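Local coordinates for putative uncharacterized protein PH1500 (Pyrococcus horikoshii, PDB 4UZR) that is of unknown function but assembles from several copies into a 12-bladed beta-propeller, and may bind ATP, at residues L92-T97 / D128-I133. Residues are numbered along the deposited sequence; the frame is centred on the assembly and turned at random.
Sequences LIVVIT and DLVVII
Val130 meets two side chains of strand 92-97 through a single methyl. Its CG2 lies 4.0 Å from CD1 of Leu92. The same Val130 CG2 lies 4.2 Å from CG2 of Val94. Both partners lie on one side of this methyl, which points between a leucine branch end and a valine branch. The Val94 and Val130 side chains pass alongside each other, pointing in opposite senses, while the Leu92 side chain runs aslant to that of Val130. In Val130, CG1 is anti to the backbone N (chi1 178°), which leaves CG2 beside that N and directed at the other strand. Val94 has the same torsion and likewise offers the branch beside its N.

The CA atoms of Val94 and Val130 are 8.5 Å apart, and no hydrogen bond links the two segments. The strands run the same way and belong to different sheets, packed face to face. Ile104 of strand 101-106 touches both Leu92 and Val130, and Ile141 lies against Val130 on its own sheet. Backbone bonds from Val94 to Ile87 and from Val95 to Leu103 hold strand 92-97 between its two neighbours.

Alternate residues serve the other faces. Ile93 and Val95 pack on Leu138 of a neighbouring subunit, and Leu129 and Val131 on Leu88 of another. This alternation fits adjacent blades of the 12-bladed propeller, joined within one chain here and between chains on the far faces. The contact is a purely apolar one between buried methyls, so burial and shape rather than directed bonds join the two sheets at this point.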
loop_
_atom_site.group_PDB
_atom_site.type_symbol
_atom_site.label_atom_id
_atom_site.label_comp_id
_atom_site.label_asym_id
_atom_site.label_seq_id
_atom_site.Cartn_x
_atom_site.Cartn_y
_atom_site.Cartn_z
ATOM N N LEU A 92 10.544 4.671 -15.452
ATOM C CA LEU A 92 11.425 5.708 -15.971
ATOM C C LEU A 92 12.879 5.255 -15.914
ATOM O O LEU A 92 13.357 4.795 -14.879
ATOM C CB LEU A 92 11.272 7.000 -15.167
ATOM C CG LEU A 92 10.342 8.104 -15.675
ATOM C CD1 LEU A 92 10.793 9.448 -15.125
ATOM C CD2 LEU A 92 10.289 8.134 -17.194
ATOM N N ILE A 93 13.579 5.390 -17.032
ATOM C CA ILE A 93 15.006 5.110 -17.073
ATOM C C ILE A 93 15.744 6.396 -17.434
ATOM O O ILE A 93 15.536 6.955 -18.506
ATOM C CB ILE A 93 15.336 3.993 -18.088
ATOM C CG1 ILE A 93 14.533 2.730 -17.767
ATOM C CG2 ILE A 93 16.824 3.681 -18.083
ATOM C CD1 ILE A 93 14.581 1.677 -18.849
ATOM N N VAL A 94 16.580 6.879 -16.519
ATOM C CA VAL A 94 17.291 8.138 -16.725
ATOM C C VAL A 94 18.785 7.886 -16.893
ATOM O O VAL A 94 19.415 7.262 -16.041
ATOM C CB VAL A 94 17.061 9.121 -15.556
ATOM C CG1 VAL A 94 17.848 10.406 -15.773
ATOM C CG2 VAL A 94 15.578 9.428 -15.404
ATOM N N VAL A 95 19.342 8.372 -18.000
ATOM C CA VAL A 95 20.743 8.147 -18.344
ATOM C C VAL A 95 21.517 9.458 -18.407
ATOM O O VAL A 95 21.046 10.439 -18.982
ATOM C CB VAL A 95 20.873 7.434 -19.709
ATOM C CG1 VAL A 95 22.335 7.182 -20.057
ATOM C CG2 VAL A 95 20.083 6.141 -19.708
ATOM N N ILE A 96 22.703 9.469 -17.805
ATOM C CA ILE A 96 23.585 10.628 -17.846
ATOM C C ILE A 96 24.914 10.218 -18.471
ATOM O O ILE A 96 25.505 9.224 -18.058
ATOM C CB ILE A 96 23.844 11.176 -16.432
ATOM C CG1 ILE A 96 22.525 11.347 -15.675
ATOM C CG2 ILE A 96 24.599 12.492 -16.498
ATOM C CD1 ILE A 96 22.697 11.518 -14.178
ATOM N N THR A 97 25.377 10.969 -19.470
ATOM C CA THR A 97 26.597 10.600 -20.191
ATOM C C THR A 97 27.827 11.354 -19.692
ATOM O O THR A 97 27.735 12.203 -18.806
ATOM C CB THR A 97 26.471 10.825 -21.708
ATOM O OG1 THR A 97 26.622 12.220 -22.001
ATOM C CG2 THR A 97 25.128 10.322 -22.222
ATOM N N ASP A 128 7.059 11.015 -11.760
ATOM C CA ASP A 128 6.985 11.565 -13.107
ATOM C C ASP A 128 7.957 12.725 -13.302
ATOM O O ASP A 128 8.069 13.269 -14.397
ATOM C CB ASP A 128 5.559 12.038 -13.404
ATOM C CG ASP A 128 4.580 10.890 -13.554
ATOM O OD1 ASP A 128 5.031 9.747 -13.775
ATOM O OD2 ASP A 128 3.359 11.133 -13.455
ATOM N N LEU A 129 8.660 13.098 -12.239
ATOM C CA LEU A 129 9.489 14.299 -12.264
ATOM C C LEU A 129 10.980 13.997 -12.377
ATOM O O LEU A 129 11.502 13.121 -11.690
ATOM C CB LEU A 129 9.225 15.160 -11.024
ATOM C CG LEU A 129 8.127 16.231 -11.085
ATOM C CD1 LEU A 129 6.900 15.760 -11.851
ATOM C CD2 LEU A 129 7.741 16.682 -9.681
ATOM N N VAL A 130 11.653 14.727 -13.261
ATOM C CA VAL A 130 13.106 14.679 -13.358
ATOM C C VAL A 130 13.665 16.082 -13.157
ATOM O O VAL A 130 13.378 16.988 -13.933
ATOM C CB VAL A 130 13.573 14.130 -14.720
ATOM C CG1 VAL A 130 15.090 14.139 -14.805
ATOM C CG2 VAL A 130 13.036 12.725 -14.937
ATOM N N VAL A 131 14.458 16.256 -12.107
ATOM C CA VAL A 131 15.025 17.555 -11.775
ATOM C C VAL A 131 16.510 17.597 -12.112
ATOM O O VAL A 131 17.276 16.738 -11.688
ATOM C CB VAL A 131 14.830 17.882 -10.283
ATOM C CG1 VAL A 131 15.569 19.159 -9.911
ATOM C CG2 VAL A 131 13.349 18.000 -9.959
ATOM N N ILE A 132 16.912 18.595 -12.886
ATOM C CA ILE A 132 18.303 18.718 -13.297
ATOM C C ILE A 132 18.930 19.997 -12.752
ATOM O O ILE A 132 18.439 21.099 -13.000
ATOM C CB ILE A 132 18.439 18.659 -14.828
ATOM C CG1 ILE A 132 17.929 17.309 -15.340
ATOM C CG2 ILE A 132 19.883 18.881 -15.246
ATOM C CD1 ILE A 132 17.976 17.161 -16.834
ATOM N N ILE A 133 20.012 19.834 -11.996
ATOM C CA ILE A 133 20.665 20.947 -11.319
ATOM C C ILE A 133 22.074 21.155 -11.848
ATOM O O ILE A 133 22.912 20.250 -11.785
ATOM C CB ILE A 133 20.762 20.708 -9.798
ATOM C CG1 ILE A 133 19.396 20.338 -9.224
ATOM C CG2 ILE A 133 21.307 21.942 -9.100
ATOM C CD1 ILE A 133 18.377 21.426 -9.379
#